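Local coordinates for enoyl-CoA hydratase/isomerase family protein (Ruegeria pomeroyi, PDB 3L3S), which belongs to the crotonase superfamily, whose members act on acyl-CoA thioesters, and probably has hydro-lyase activity in fatty acid metabolism, at the interface of chains A and B. Sequence-based numbering; all coordinates share one arbitrary frame. Chains: chain A/B, Enoyl-CoA hydratase/isomerase family protein.

Contact 1: the interface of chains A and B. Residues chain A 123-124, 126-129, 158, 183-184, 186; chain B 162-163, 165-166, 169.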
# COMPACT_ATOMS: atom_id res chain seq x y z
N MSE A 123 -11.20 1.49 14.93
CA MSE A 123 -9.79 1.33 15.22
C MSE A 123 -8.99 1.81 13.99
O MSE A 123 -8.04 2.57 14.12
CB MSE A 123 -9.51 -0.15 15.48
CG MSE A 123 -8.17 -0.43 16.12
SE MSE A 123 -7.40 -2.10 15.50
CE MSE A 123 -6.98 -1.46 13.72
N ALA A 124 -9.45 1.40 12.80
CA ALA A 124 -8.82 1.74 11.52
C ALA A 124 -8.84 3.23 11.19
O ALA A 124 -7.85 3.77 10.69
CB ALA A 124 -9.44 0.93 10.40
N CYS A 126 -8.68 5.59 13.27
CA CYS A 126 -7.76 6.29 14.17
C CYS A 126 -6.40 6.45 13.48
O CYS A 126 -6.03 5.63 12.64
CB CYS A 126 -7.59 5.54 15.50
SG CYS A 126 -9.06 5.47 16.55
N ASP A 127 -5.67 7.51 13.82
CA ASP A 127 -4.35 7.77 13.24
C ASP A 127 -3.33 6.71 13.63
O ASP A 127 -2.47 6.34 12.83
CB ASP A 127 -3.84 9.15 13.67
CG ASP A 127 -4.67 10.29 13.10
OD1 ASP A 127 -4.77 10.40 11.87
OD2 ASP A 127 -5.22 11.08 13.90
N LEU A 128 -3.45 6.22 14.86
CA LEU A 128 -2.56 5.19 15.42
C LEU A 128 -3.35 4.10 16.13
O LEU A 128 -4.52 4.30 16.48
CB LEU A 128 -1.54 5.80 16.40
CG LEU A 128 -0.56 6.88 15.91
CD1 LEU A 128 0.35 7.38 17.03
CD2 LEU A 128 0.25 6.33 14.75
N ALA A 129 -2.72 2.95 16.33
CA ALA A 129 -3.35 1.83 17.02
C ALA A 129 -2.33 0.93 17.70
O ALA A 129 -1.35 0.50 17.08
CB ALA A 129 -4.23 1.00 16.06
N VAL A 158 -5.62 1.21 5.45
CA VAL A 158 -4.62 0.88 6.45
C VAL A 158 -3.81 -0.41 6.18
O VAL A 158 -2.70 -0.57 6.72
CB VAL A 158 -5.28 0.99 7.86
CG1 VAL A 158 -4.76 -0.02 8.84
CG2 VAL A 158 -5.08 2.41 8.40
N GLY A 183 0.06 -4.08 8.87
CA GLY A 183 0.02 -2.65 9.14
C GLY A 183 -1.31 -2.18 9.71
O GLY A 183 -1.66 -1.03 9.54
N LEU A 184 -2.06 -3.08 10.33
CA LEU A 184 -3.35 -2.77 10.95
C LEU A 184 -3.12 -2.09 12.30
O LEU A 184 -3.91 -1.23 12.71
CB LEU A 184 -4.16 -4.06 11.09
CG LEU A 184 -5.66 -4.16 11.36
CD1 LEU A 184 -6.47 -3.28 10.43
CD2 LEU A 184 -6.06 -5.61 11.19
N ASN A 186 0.16 -0.42 14.88
CA ASN A 186 1.52 0.13 14.85
C ASN A 186 2.57 -0.70 15.58
O ASN A 186 3.63 -0.95 15.02
CB ASN A 186 1.54 1.57 15.39
CG ASN A 186 0.81 2.54 14.48
OD1 ASN A 186 -0.38 2.79 14.66
ND2 ASN A 186 1.52 3.09 13.51
N ARG B 162 -0.06 3.62 8.34
CA ARG B 162 0.20 3.54 9.77
C ARG B 162 1.65 3.85 10.09
O ARG B 162 1.95 4.52 11.08
CB ARG B 162 -0.11 2.14 10.30
CG ARG B 162 -1.57 1.78 10.27
CD ARG B 162 -2.30 2.33 11.42
NE ARG B 162 -3.54 1.60 11.67
CZ ARG B 162 -4.64 2.16 12.15
NH1 ARG B 162 -4.66 3.46 12.40
NH2 ARG B 162 -5.67 1.41 12.47
N ALA B 163 2.53 3.37 9.22
CA ALA B 163 3.96 3.55 9.36
C ALA B 163 4.40 5.01 9.28
O ALA B 163 5.08 5.47 10.19
CB ALA B 163 4.68 2.70 8.34
N THR B 165 2.48 7.66 9.61
CA THR B 165 1.78 8.40 10.65
C THR B 165 2.51 8.27 11.99
O THR B 165 2.60 9.25 12.72
CB THR B 165 0.30 7.99 10.76
OG1 THR B 165 -0.32 8.13 9.47
CG2 THR B 165 -0.46 8.89 11.74
N GLU B 166 3.11 7.11 12.26
CA GLU B 166 3.83 6.93 13.50
C GLU B 166 5.17 7.66 13.48
O GLU B 166 5.55 8.25 14.48
CB GLU B 166 4.01 5.45 13.87
CG GLU B 166 4.25 5.26 15.39
CD GLU B 166 4.79 3.89 15.78
OE1 GLU B 166 5.73 3.39 15.12
OE2 GLU B 166 4.27 3.32 16.76
N LEU B 169 4.36 11.62 13.68
CA LEU B 169 3.81 12.02 14.98
C LEU B 169 4.74 11.84 16.18
O LEU B 169 4.83 12.74 17.01
CB LEU B 169 2.47 11.32 15.26
CG LEU B 169 1.23 11.62 14.42
CD1 LEU B 169 0.04 10.91 15.06
CD2 LEU B 169 0.95 13.11 14.32
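B:Arg162 reaches from the first turn of its helix into chain A, its chain bent at CG (chi2 -81°) so that the guanidinium lies between A:Val158 and A:Ala129. A:Val158 CG2 sits 3.7 Å above one face of the B:Arg162 guanidinium and A:Ala129 CB over the opposite face, both toward the rim; such small apolar groups suit these places because they limit its rotation and leave the edge N-H groups to the carbonyls. At that edge, B:Arg162 NH2 donates almost straight to the carbonyl A:Met123 O (3.1 Å, 164° at H), and its NH1 donates, more bent, to A:Cys126 O at 2.6 Å. Both carbonyls lie near the guanidinium plane, though each receives its donor from above its own plane. NE makes a weak bond to A:Leu184 O. An alanine here would remove these donors and the packing on A:Val158, and would probably loosen the junction. A:Asn186 crosses the arginine at about a right angle; its OD1 takes A:Ala129 N (2.9 Å), which fixes the amide, while ND2 bonds weakly to B:Arg162 O. Farther along, A:Leu128 CD2 packs on B:Glu166 CA at 3.8 Å. Helix 161-170 of chain B thus lies against the end of helix 118-125, strand 128-131 and the loop at 183-186 of chain A.

Contact 2: the interface of chains A and B. Residues chain A 205, 208, 212-213, 217; chain B 142-143, 147, 169-170.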
# COMPACT_ATOMS: atom_id res chain seq x y z
N LEU A 205 2.86 13.58 22.65
CA LEU A 205 2.23 14.23 21.49
C LEU A 205 1.48 15.50 21.88
O LEU A 205 1.42 16.45 21.09
CB LEU A 205 1.24 13.26 20.82
CG LEU A 205 1.61 12.62 19.47
CD1 LEU A 205 0.69 11.45 19.20
CD2 LEU A 205 1.53 13.66 18.36
N ARG A 208 4.03 18.63 22.49
CA ARG A 208 4.73 19.21 21.33
C ARG A 208 4.00 20.45 20.85
O ARG A 208 2.85 20.67 21.24
CB ARG A 208 4.80 18.19 20.19
CG ARG A 208 5.32 16.80 20.57
CD ARG A 208 6.82 16.76 20.81
NE ARG A 208 7.33 15.51 21.39
CZ ARG A 208 7.26 14.30 20.84
NH1 ARG A 208 6.68 14.11 19.66
NH2 ARG A 208 7.80 13.26 21.47
N PRO A 212 1.79 23.54 14.29
CA PRO A 212 2.33 22.83 13.12
C PRO A 212 2.01 21.33 13.10
O PRO A 212 2.10 20.70 12.05
CB PRO A 212 3.84 23.09 13.23
CG PRO A 212 4.06 23.20 14.69
CD PRO A 212 2.90 24.06 15.10
N LEU A 213 1.58 20.79 14.24
CA LEU A 213 1.23 19.37 14.37
C LEU A 213 -0.08 19.05 13.67
O LEU A 213 -0.18 18.06 12.95
CB LEU A 213 1.14 18.96 15.85
CG LEU A 213 0.73 17.53 16.22
CD1 LEU A 213 1.80 16.55 15.78
CD2 LEU A 213 0.53 17.43 17.72
N LEU A 217 -0.68 17.17 10.01
CA LEU A 217 -1.49 15.93 9.98
C LEU A 217 -2.67 16.10 9.02
O LEU A 217 -3.03 15.16 8.30
CB LEU A 217 -2.01 15.59 11.38
CG LEU A 217 -2.20 14.16 11.93
CD1 LEU A 217 -3.49 14.14 12.73
CD2 LEU A 217 -2.21 13.06 10.87
N VAL B 142 8.49 17.14 15.10
CA VAL B 142 7.73 17.38 16.33
C VAL B 142 8.58 17.75 17.56
O VAL B 142 8.15 18.54 18.40
CB VAL B 142 6.82 16.18 16.66
CG1 VAL B 142 5.63 16.16 15.72
CG2 VAL B 142 7.59 14.87 16.57
N GLN B 143 9.80 17.24 17.58
CA GLN B 143 10.76 17.47 18.66
C GLN B 143 11.40 18.86 18.56
O GLN B 143 11.89 19.39 19.56
CB GLN B 143 11.87 16.42 18.60
CG GLN B 143 11.40 14.99 18.33
CD GLN B 143 12.55 14.05 18.02
OE1 GLN B 143 13.54 14.43 17.39
NE2 GLN B 143 12.42 12.80 18.45
N PHE B 147 7.01 19.88 11.99
CA PHE B 147 6.41 18.66 11.45
C PHE B 147 7.07 18.48 10.10
O PHE B 147 7.29 19.46 9.38
CB PHE B 147 4.88 18.83 11.25
CG PHE B 147 4.13 17.52 11.08
CD1 PHE B 147 3.97 16.94 9.81
CD2 PHE B 147 3.53 16.90 12.20
CE1 PHE B 147 3.22 15.75 9.64
CE2 PHE B 147 2.77 15.70 12.05
CZ PHE B 147 2.62 15.13 10.76
N LEU B 169 4.36 11.62 13.68
CA LEU B 169 3.81 12.02 14.98
C LEU B 169 4.74 11.84 16.18
O LEU B 169 4.83 12.74 17.01
CB LEU B 169 2.47 11.32 15.26
CG LEU B 169 1.23 11.62 14.42
CD1 LEU B 169 0.04 10.91 15.06
CD2 LEU B 169 0.95 13.11 14.32
N THR B 170 5.45 10.71 16.26
CA THR B 170 6.36 10.45 17.39
C THR B 170 7.78 10.98 17.23
O THR B 170 8.45 11.21 18.23
CB THR B 170 6.44 8.95 17.76
OG1 THR B 170 7.13 8.23 16.74
CG2 THR B 170 5.06 8.37 17.95
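No polar atom here is gripped by a hydrogen bond from the partner chain; A:Arg208 NH1 comes nearest to one, with the carbonyl B:Leu169 O at the edge of the guanidinium, in its plane, but 3.5 Å from NH1, beyond bonding length. Van der Waals contacts probably hold it instead. The arginine has CG anti to its carbonyl carbon and bends at chi2 (-74°), which lays A:Arg208 CD 3.3 Å from B:Val142 O and brings NH1 alongside B:Val142 CG2. A long, flexible arginine suits this place, since its methylenes can lie on a neighbour while its positive charge would probably be eased by the carbonyls of B:Leu169 and B:Thr170 at the end of their helix.

Beside it the packing is apolar. A:Leu213, with CG anti to the backbone N (chi1 178°), points its CD1 methyl among B:Leu169, B:Val142 and B:Phe147: B:Leu169 CD2 and B:Val142 CG1 are each 3.8 Å from it, and B:Phe147 CE2 is 3.9 Å from it. B:Leu169 crosses A:Leu213 at about a right angle, with its CD2 at the edge of the B:Phe147 ring. Over one face of that ring, toward the rim, stands the backbone A:Leu217 N. A:Leu205 CD2 meets B:Leu169 CB obliquely. Branched leucines and a flat phenylalanine fill such a seam well. Helices 191-206 and 210-223 of chain A, with the loop joining them, thus pack on the C-terminal end of helix 161-170 and the 3-10 turn 141-144 of chain B.

Contact 3: the interface of chains A and B. Residues chain A 219, 223, 235-236, 238-240, 242; chain B 90-91, 94, 147, 149-151.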
# COMPACT_ATOMS: atom_id res chain seq x y z
N THR A 219 -2.66 17.97 6.44
CA THR A 219 -2.00 17.95 5.13
C THR A 219 -1.61 16.53 4.69
O THR A 219 -1.76 16.19 3.50
CB THR A 219 -0.77 18.90 5.10
OG1 THR A 219 -1.19 20.21 5.48
CG2 THR A 219 -0.16 18.99 3.70
N HIS A 223 -3.01 14.81 1.22
CA HIS A 223 -2.04 14.64 0.14
C HIS A 223 -1.87 13.18 -0.28
O HIS A 223 -1.38 12.89 -1.38
CB HIS A 223 -0.71 15.39 0.40
CG HIS A 223 0.29 14.66 1.25
ND1 HIS A 223 0.56 13.31 1.12
CD2 HIS A 223 1.11 15.11 2.23
CE1 HIS A 223 1.50 12.96 1.97
NE2 HIS A 223 1.85 14.03 2.66
N ALA A 235 1.67 20.76 0.07
CA ALA A 235 2.60 20.59 1.18
C ALA A 235 3.70 21.64 1.36
O ALA A 235 4.05 21.96 2.49
CB ALA A 235 3.20 19.20 1.15
N THR A 236 4.23 22.18 0.27
CA THR A 236 5.28 23.20 0.33
C THR A 236 4.90 24.49 1.10
O THR A 236 5.65 24.87 2.00
CB THR A 236 5.92 23.49 -1.07
OG1 THR A 236 6.34 22.26 -1.66
CG2 THR A 236 7.11 24.38 -0.93
N VAL A 238 2.73 24.81 3.38
CA VAL A 238 2.45 24.35 4.74
C VAL A 238 3.79 24.15 5.47
O VAL A 238 3.90 24.45 6.66
CB VAL A 238 1.63 23.01 4.75
CG1 VAL A 238 1.37 22.52 6.18
CG2 VAL A 238 0.30 23.20 4.04
N MSE A 239 4.81 23.69 4.74
CA MSE A 239 6.15 23.48 5.28
C MSE A 239 6.80 24.83 5.57
O MSE A 239 7.61 24.95 6.49
CB MSE A 239 6.99 22.64 4.31
CG MSE A 239 8.42 22.35 4.73
SE MSE A 239 8.60 21.10 6.18
CE MSE A 239 10.41 20.49 5.88
N VAL A 240 6.41 25.86 4.81
CA VAL A 240 6.91 27.23 5.00
C VAL A 240 6.29 27.78 6.29
O VAL A 240 6.99 28.36 7.12
CB VAL A 240 6.55 28.12 3.78
CG1 VAL A 240 6.81 29.63 4.05
CG2 VAL A 240 7.36 27.67 2.59
N HIS A 242 5.34 26.09 8.87
CA HIS A 242 5.88 25.39 10.05
C HIS A 242 7.07 26.14 10.62
O HIS A 242 7.11 26.44 11.80
CB HIS A 242 6.36 23.97 9.71
CG HIS A 242 5.26 23.00 9.40
ND1 HIS A 242 3.99 23.13 9.91
CD2 HIS A 242 5.26 21.88 8.64
CE1 HIS A 242 3.25 22.12 9.47
NE2 HIS A 242 4.00 21.36 8.70
N PHE B 90 12.33 25.52 0.14
CA PHE B 90 11.37 24.43 0.03
C PHE B 90 10.80 24.18 -1.36
O PHE B 90 10.62 23.02 -1.75
CB PHE B 90 10.26 24.57 1.08
CG PHE B 90 10.76 24.54 2.51
CD1 PHE B 90 11.78 23.64 2.91
CD2 PHE B 90 10.25 25.43 3.46
CE1 PHE B 90 12.27 23.64 4.24
CE2 PHE B 90 10.73 25.44 4.80
CZ PHE B 90 11.75 24.54 5.19
N GLU B 91 10.54 25.25 -2.13
CA GLU B 91 10.03 25.14 -3.50
C GLU B 91 11.07 24.51 -4.43
O GLU B 91 10.73 23.73 -5.33
CB GLU B 91 9.57 26.50 -4.06
CG GLU B 91 8.17 26.92 -3.57
CD GLU B 91 7.81 28.39 -3.85
OE1 GLU B 91 6.73 28.81 -3.38
OE2 GLU B 91 8.58 29.13 -4.51
N SER B 94 11.37 20.77 -3.31
CA SER B 94 10.23 20.03 -3.85
C SER B 94 10.39 19.78 -5.34
O SER B 94 10.06 18.70 -5.83
CB SER B 94 8.92 20.76 -3.59
OG SER B 94 8.57 20.72 -2.22
N PHE B 147 7.01 19.88 11.99
CA PHE B 147 6.41 18.66 11.45
C PHE B 147 7.07 18.48 10.10
O PHE B 147 7.29 19.46 9.38
CB PHE B 147 4.88 18.83 11.25
CG PHE B 147 4.13 17.52 11.08
CD1 PHE B 147 3.97 16.94 9.81
CD2 PHE B 147 3.53 16.90 12.20
CE1 PHE B 147 3.22 15.75 9.64
CE2 PHE B 147 2.77 15.70 12.05
CZ PHE B 147 2.62 15.13 10.76
N THR B 149 6.36 17.87 6.94
CA THR B 149 5.34 17.85 5.89
C THR B 149 5.87 17.44 4.52
O THR B 149 5.40 16.44 3.96
CB THR B 149 4.54 19.17 5.89
OG1 THR B 149 3.86 19.29 7.15
CG2 THR B 149 3.49 19.20 4.81
N THR B 150 6.88 18.16 4.02
CA THR B 150 7.44 17.81 2.71
C THR B 150 8.13 16.44 2.69
O THR B 150 7.93 15.70 1.75
CB THR B 150 8.29 18.96 2.07
OG1 THR B 150 9.25 19.47 3.00
CG2 THR B 150 7.39 20.09 1.61
N PRO B 151 8.91 16.07 3.75
CA PRO B 151 9.52 14.74 3.68
C PRO B 151 8.53 13.59 3.77
O PRO B 151 8.77 12.54 3.17
CB PRO B 151 10.51 14.76 4.84
CG PRO B 151 10.93 16.15 4.88
CD PRO B 151 9.62 16.86 4.79
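The C-terminal helix 228-243 of chain A presents one face, from A:Ala235 to A:His242, to helix 84-101 and the start of helix 150-155 of chain B. A:Met239, a selenomethionine, has CG anti to its backbone N (chi1 179°), and this CG stands over the centre of the B:Phe90 ring, 3.7 Å from its centroid, in a CH-pi contact. Its chain then bends at chi2, so that A:Met239 CE comes 3.9 Å from B:Pro151 CD; an unbranched, flexible side chain suits this winding path. At the edge of the same ring, in plane, lies A:Val240 CG2. One turn earlier, A:Thr236 uses both branches: OG1 shares a 2.8 Å hydrogen bond with B:Ser94 OG, which itself donates to B:Phe90 O, while the methyl CG2 packs on B:Phe90 CB. At the other end, A:His242 NE2 and B:Thr149 OG1 are hydrogen-bonded at 2.6 Å (153° at H), the hydroxyl lying in the imidazole plane. That ring is held between A:Val238 O and B:Phe147 CB on opposite faces. B:Thr149 turns its methyl CG2 to A:Ala235 CB, 3.7 Å away, where a small residue probably allows the close approach. The C-terminal helix thus lies across the neighbouring subunit, with helix 210-223 of its own chain beside it, also touching B:Thr149.

The contacts lie along one A-B interface, joined by shared residues. The C-alpha centres of contact 1 and contact 2 are about 15 Å apart, those of contact 2 and contact 3 about 13 Å, and those of contact 1 and contact 3 about 21 Å, so contact 2 bridges the other two. It shares B:Leu169 with contact 1 and B:Phe147 with contact 3, and helix 210-223 of chain A runs through contacts 2 and 3. The interface is not an exact two-fold, so each chain probably turns a different surface to each neighbour, as in a trimer; two such trimers make the dimer of trimers.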